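NAD-dependent epimerase/dehydratase (Veillonella parvula, PDB 4HNG) probably binds NAD(P) through a Rossmann-type domain and may act as an epimerase or dehydratase on an unidentified substrate. Local coordinates at residues 7-12 with 72-77; 34-39 with 65-70. All coordinates share one frame; numbering follows the deposited sequence.

Contact 1 of 2, residues 7-12 with 72-77; sequences YITILG and TNAEVV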
loop_
_atom_site.group_PDB
_atom_site.type_symbol
_atom_site.label_atom_id
_atom_site.label_comp_id
_atom_site.label_asym_id
_atom_site.label_seq_id
_atom_site.Cartn_x
_atom_site.Cartn_y
_atom_site.Cartn_z
ATOM N N TYR A 7 -16.750 3.129 -0.141
ATOM C CA TYR A 7 -16.305 2.395 -1.320
ATOM C C TYR A 7 -14.805 2.498 -1.502
ATOM O O TYR A 7 -14.275 3.601 -1.679
ATOM C CB TYR A 7 -17.009 2.896 -2.582
ATOM C CG TYR A 7 -18.516 2.858 -2.484
ATOM C CD1 TYR A 7 -19.219 1.709 -2.808
ATOM C CD2 TYR A 7 -19.232 3.966 -2.055
ATOM C CE1 TYR A 7 -20.600 1.663 -2.714
ATOM C CE2 TYR A 7 -20.607 3.933 -1.959
ATOM C CZ TYR A 7 -21.286 2.778 -2.289
ATOM O OH TYR A 7 -22.662 2.752 -2.193
ATOM N N ILE A 8 -14.141 1.349 -1.442
ATOM C CA ILE A 8 -12.704 1.262 -1.654
ATOM C C ILE A 8 -12.383 0.335 -2.815
ATOM O O ILE A 8 -12.951 -0.749 -2.935
ATOM C CB ILE A 8 -11.971 0.801 -0.367
ATOM C CG1 ILE A 8 -10.466 0.724 -0.597
ATOM C CG2 ILE A 8 -12.500 -0.549 0.110
ATOM C CD1 ILE A 8 -9.669 0.573 0.692
ATOM N N THR A 9 -11.466 0.769 -3.675
ATOM C CA THR A 9 -10.884 -0.119 -4.667
ATOM C C THR A 9 -9.446 -0.471 -4.297
ATOM O O THR A 9 -8.626 0.408 -4.030
ATOM C CB THR A 9 -10.919 0.496 -6.068
ATOM O OG1 THR A 9 -12.288 0.649 -6.476
ATOM C CG2 THR A 9 -10.217 -0.408 -7.056
ATOM N N ILE A 10 -9.181 -1.769 -4.267
ATOM C CA ILE A 10 -7.860 -2.285 -3.940
ATOM C C ILE A 10 -7.174 -2.746 -5.210
ATOM O O ILE A 10 -7.592 -3.717 -5.835
ATOM C CB ILE A 10 -7.972 -3.435 -2.934
ATOM C CG1 ILE A 10 -8.518 -2.881 -1.610
ATOM C CG2 ILE A 10 -6.615 -4.125 -2.750
ATOM C CD1 ILE A 10 -8.819 -3.943 -0.562
ATOM N N LEU A 11 -6.144 -2.009 -5.607
ATOM C CA LEU A 11 -5.351 -2.342 -6.783
ATOM C C LEU A 11 -4.197 -3.225 -6.338
ATOM O O LEU A 11 -3.573 -2.957 -5.313
ATOM C CB LEU A 11 -4.842 -1.060 -7.443
ATOM C CG LEU A 11 -5.916 -0.060 -7.867
ATOM C CD1 LEU A 11 -5.300 1.154 -8.526
ATOM C CD2 LEU A 11 -6.892 -0.748 -8.826
ATOM N N GLY A 12 -3.930 -4.290 -7.083
ATOM C CA GLY A 12 -2.935 -5.263 -6.667
ATOM C C GLY A 12 -3.486 -6.165 -5.574
ATOM O O GLY A 12 -2.801 -6.496 -4.609
ATOM N N THR A 72 -14.073 3.496 -10.833
ATOM C CA THR A 72 -15.260 4.345 -10.960
ATOM C C THR A 72 -16.015 4.392 -9.633
ATOM O O THR A 72 -16.268 3.359 -9.019
ATOM C CB THR A 72 -16.206 3.865 -12.080
ATOM O OG1 THR A 72 -15.519 3.896 -13.338
ATOM C CG2 THR A 72 -17.440 4.758 -12.164
ATOM N N ASN A 73 -16.357 5.595 -9.184
ATOM C CA ASN A 73 -17.078 5.757 -7.920
ATOM C C ASN A 73 -16.356 5.205 -6.677
ATOM O O ASN A 73 -16.977 4.982 -5.639
ATOM C CB ASN A 73 -18.483 5.151 -8.017
ATOM C CG ASN A 73 -19.348 5.837 -9.063
ATOM O OD1 ASN A 73 -19.360 7.066 -9.173
ATOM N ND2 ASN A 73 -20.076 5.042 -9.839
ATOM N N ALA A 74 -15.051 4.977 -6.778
ATOM C CA ALA A 74 -14.277 4.676 -5.584
ATOM C C ALA A 74 -14.181 5.956 -4.773
ATOM O O ALA A 74 -14.063 7.043 -5.339
ATOM C CB ALA A 74 -12.871 4.177 -5.945
ATOM N N GLU A 75 -14.226 5.836 -3.453
ATOM C CA GLU A 75 -14.049 6.998 -2.591
ATOM C C GLU A 75 -12.601 7.065 -2.125
ATOM O O GLU A 75 -12.092 8.141 -1.802
ATOM C CB GLU A 75 -15.022 6.937 -1.417
ATOM C CG GLU A 75 -16.464 7.116 -1.844
ATOM C CD GLU A 75 -17.438 6.870 -0.725
ATOM O OE1 GLU A 75 -16.999 6.461 0.369
ATOM O OE2 GLU A 75 -18.646 7.085 -0.946
ATOM N N VAL A 76 -11.957 5.903 -2.107
ATOM C CA VAL A 76 -10.541 5.789 -1.790
ATOM C C VAL A 76 -9.958 4.603 -2.545
ATOM O O VAL A 76 -10.635 3.596 -2.757
ATOM C CB VAL A 76 -10.307 5.628 -0.273
ATOM C CG1 VAL A 76 -10.990 4.368 0.247
ATOM C CG2 VAL A 76 -8.822 5.593 0.039
ATOM N N VAL A 77 -8.711 4.728 -2.980
ATOM C CA VAL A 77 -8.034 3.678 -3.722
ATOM C C VAL A 77 -6.759 3.283 -2.988
ATOM O O VAL A 77 -5.973 4.153 -2.611
ATOM C CB VAL A 77 -7.697 4.147 -5.159
ATOM C CG1 VAL A 77 -6.889 3.097 -5.889
ATOM C CG2 VAL A 77 -8.986 4.463 -5.930
#
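The ring of Tyr7 and the carboxylate of Glu75 meet with their planes at a right angle: the carboxylate carbon lies in the ring plane at the CD2 edge, and Glu75 OE2 comes to 3.4 Å from Tyr7 CD2. With CG beside its own backbone N (chi1 -68°) and the chain extended from there, Glu75 reaches back along the strand end, where OE1 is held chiefly by Lys6 N and takes a second, weak bond from Tyr7 N at 3.4 Å. His32 also meets the Tyr7 ring, from the neighbouring strand. The carbonyl of Tyr7 is gripped twice. Glu75 N donates to Tyr7 O at 2.9 Å, tilted out of the carbonyl plane, while Val76 N donates to the same oxygen at 3.3 Å. This starts the parallel pairing of strands 7-11 and 76-79 in the central sheet of a Rossmann-type domain, with strand 7-11 running into Gly12 at the start of the loop before helix 16-28. Thr9 N to Val76 O (3.1 Å) carries the pairing on. One face of the sheet holds Ile8 and Val76 side by side, Ile8 CB 3.8 Å from Val76 CG1. On the other, Leu11 CD1 packs on Val77 CG1 at 3.6 Å, where helix 85-97 covers them, Ile91 on Leu11 and Leu95 on Val77. Ala74 CB sits 3.6 Å from Thr9 OG1, whose hydrogen bond goes to Ala70 O.

Contact 2 of 2, residues 34-39 with 65-70; sequences TLYGRQ and GKLEQA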
loop_
_atom_site.group_PDB
_atom_site.type_symbol
_atom_site.label_atom_id
_atom_site.label_comp_id
_atom_site.label_asym_id
_atom_site.label_seq_id
_atom_site.Cartn_x
_atom_site.Cartn_y
_atom_site.Cartn_z
ATOM N N THR A 34 -13.885 -3.281 -3.957
ATOM C CA THR A 34 -13.613 -3.702 -5.323
ATOM C C THR A 34 -12.154 -4.129 -5.427
ATOM O O THR A 34 -11.240 -3.361 -5.087
ATOM C CB THR A 34 -13.937 -2.571 -6.330
ATOM O OG1 THR A 34 -15.337 -2.278 -6.265
ATOM C CG2 THR A 34 -13.584 -2.988 -7.744
ATOM N N LEU A 35 -11.943 -5.361 -5.870
ATOM C CA LEU A 35 -10.609 -5.942 -5.999
ATOM C C LEU A 35 -10.221 -5.968 -7.461
ATOM O O LEU A 35 -10.981 -6.452 -8.299
ATOM C CB LEU A 35 -10.585 -7.368 -5.444
ATOM C CG LEU A 35 -11.054 -7.511 -3.995
ATOM C CD1 LEU A 35 -10.998 -8.946 -3.513
ATOM C CD2 LEU A 35 -10.218 -6.593 -3.106
ATOM N N TYR A 36 -9.034 -5.461 -7.762
ATOM C CA TYR A 36 -8.549 -5.410 -9.132
ATOM C C TYR A 36 -7.169 -6.030 -9.224
ATOM O O TYR A 36 -6.319 -5.790 -8.362
ATOM C CB TYR A 36 -8.506 -3.970 -9.647
ATOM C CG TYR A 36 -8.134 -3.870 -11.116
ATOM C CD1 TYR A 36 -9.079 -4.116 -12.106
ATOM C CD2 TYR A 36 -6.839 -3.546 -11.514
ATOM C CE1 TYR A 36 -8.751 -4.039 -13.446
ATOM C CE2 TYR A 36 -6.501 -3.461 -12.865
ATOM C CZ TYR A 36 -7.466 -3.711 -13.819
ATOM O OH TYR A 36 -7.155 -3.629 -15.152
ATOM N N GLY A 37 -6.950 -6.800 -10.284
ATOM C CA GLY A 37 -5.693 -7.495 -10.493
ATOM C C GLY A 37 -5.826 -8.652 -11.456
ATOM O O GLY A 37 -6.919 -8.939 -11.945
ATOM N N ARG A 38 -4.716 -9.330 -11.724
ATOM C CA ARG A 38 -4.738 -10.458 -12.646
ATOM C C ARG A 38 -5.199 -11.745 -11.967
ATOM O O ARG A 38 -4.722 -12.090 -10.885
ATOM C CB ARG A 38 -3.359 -10.687 -13.267
ATOM C CG ARG A 38 -2.809 -9.504 -14.039
ATOM C CD ARG A 38 -1.676 -9.941 -14.946
ATOM N NE ARG A 38 -2.139 -10.936 -15.912
ATOM C CZ ARG A 38 -1.901 -12.244 -15.833
ATOM N NH1 ARG A 38 -2.385 -13.054 -16.766
ATOM N NH2 ARG A 38 -1.179 -12.744 -14.836
ATOM N N GLN A 39 -6.131 -12.445 -12.610
ATOM C CA GLN A 39 -6.537 -13.789 -12.193
ATOM C C GLN A 39 -7.026 -13.876 -10.745
ATOM O O GLN A 39 -6.839 -14.904 -10.085
ATOM C CB GLN A 39 -5.386 -14.778 -12.396
ATOM C CG GLN A 39 -4.899 -14.890 -13.828
ATOM C CD GLN A 39 -5.930 -15.503 -14.748
ATOM O OE1 GLN A 39 -6.864 -16.169 -14.299
ATOM N NE2 GLN A 39 -5.768 -15.284 -16.045
ATOM N N GLY A 65 -9.363 0.284 -19.871
ATOM C CA GLY A 65 -10.797 0.108 -19.758
ATOM C C GLY A 65 -11.188 -0.533 -18.443
ATOM O O GLY A 65 -12.043 -0.028 -17.718
ATOM N N LYS A 66 -10.552 -1.651 -18.127
ATOM C CA LYS A 66 -10.878 -2.368 -16.902
ATOM C C LYS A 66 -10.430 -1.605 -15.658
ATOM O O LYS A 66 -11.137 -1.584 -14.653
ATOM C CB LYS A 66 -10.312 -3.792 -16.933
ATOM C CG LYS A 66 -10.960 -4.672 -17.993
ATOM C CD LYS A 66 -10.553 -6.125 -17.843
ATOM C CE LYS A 66 -11.344 -7.029 -18.780
ATOM N NZ LYS A 66 -10.944 -6.871 -20.212
ATOM N N LEU A 67 -9.268 -0.964 -15.737
ATOM C CA LEU A 67 -8.750 -0.195 -14.606
ATOM C C LEU A 67 -9.692 0.952 -14.251
ATOM O O LEU A 67 -10.003 1.177 -13.081
ATOM C CB LEU A 67 -7.342 0.323 -14.914
ATOM C CG LEU A 67 -6.612 1.137 -13.838
ATOM C CD1 LEU A 67 -6.492 0.354 -12.532
ATOM C CD2 LEU A 67 -5.239 1.515 -14.357
ATOM N N GLU A 68 -10.169 1.667 -15.267
ATOM C CA GLU A 68 -11.112 2.754 -15.032
ATOM C C GLU A 68 -12.428 2.229 -14.455
ATOM O O GLU A 68 -13.016 2.857 -13.577
ATOM C CB GLU A 68 -11.383 3.544 -16.321
ATOM C CG GLU A 68 -10.235 4.461 -16.737
ATOM C CD GLU A 68 -10.467 5.113 -18.089
ATOM O OE1 GLU A 68 -11.637 5.196 -18.522
ATOM O OE2 GLU A 68 -9.477 5.534 -18.725
ATOM N N GLN A 69 -12.900 1.093 -14.970
ATOM C CA GLN A 69 -14.084 0.445 -14.411
ATOM C C GLN A 69 -13.908 0.199 -12.914
ATOM O O GLN A 69 -14.795 0.511 -12.115
ATOM C CB GLN A 69 -14.376 -0.879 -15.125
ATOM C CG GLN A 69 -15.607 -1.603 -14.600
ATOM C CD GLN A 69 -15.838 -2.950 -15.272
ATOM O OE1 GLN A 69 -15.342 -3.209 -16.370
ATOM N NE2 GLN A 69 -16.595 -3.815 -14.607
ATOM N N ALA A 70 -12.755 -0.347 -12.542
ATOM C CA ALA A 70 -12.487 -0.713 -11.153
ATOM C C ALA A 70 -12.488 0.475 -10.197
ATOM O O ALA A 70 -12.902 0.348 -9.049
ATOM C CB ALA A 70 -11.176 -1.478 -11.047
#
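Apolar contact carries most of the meeting between Tyr36 and helix 64-71. The ring of Tyr36 lies against one side of the helix, with Ala70 CB 3.5 Å from Tyr36 CD1 and the CD1 branch of Leu67 3.8 Å from Tyr36 CE2. The Leu67 side chain crosses the tyrosine at about a right angle, and its CA makes an off-centre CH-pi contact, 4.3 Å from the ring centroid. At the hydroxyl end, Lys66 CB comes in the ring plane to the edge, 3.6 Å from Tyr36 OH, before the rest of the lysine leads away. Having CG anti to the backbone N (chi1 -174°) is what extends the Tyr36 ring from the strand along the helix. Helix 64-71 is the crossover helix between parallel strands 54-58 and 76-79 of the Rossmann-type fold, and it packs across strand 32-37; the axes of strand 34-37 and helix 65-70 approach to 9.2 Å and run nearly antiparallel, at 160°. Two residues earlier on the strand, Thr34 CG2 rests 3.6 Å from Ala70 O. As for polar interactions, no hydrogen bond joins the two segments: Tyr36 OH lies close to Leu67 N, but at a poor angle, and is bonded instead to Ser60 O. Cutting Tyr36 back to an alanine is likely to open a gap beside Ala70 and Leu67 and leave Ser60 O without its hydroxyl partner. Ile57 and Leu11 also touch Tyr36.

How the contacts relate
Contacts 1 and 2, whose centres lie 10 Å apart, share one sheet, in which the parallel strands 7-11 and 32-37 are neighbours. Their backbones join directly, Ile10 N lying 2.7 Å from Thr34 O in a probable hydrogen bond. A second tie runs from the sheet to the helix: Thr9 OG1 of contact 1 is 2.7 Å from Ala70 O of contact 2, also a probable hydrogen bond. Leu11 CD2 packs against Tyr36 CB at 3.7 Å, extending the apolar layer from one contact to the other. Helix 64-71 is followed, after the short connection 72-75, by strand 76-79, so the chain passes from contact 2 into contact 1 within the probable NAD(P)-binding Rossmann-type domain.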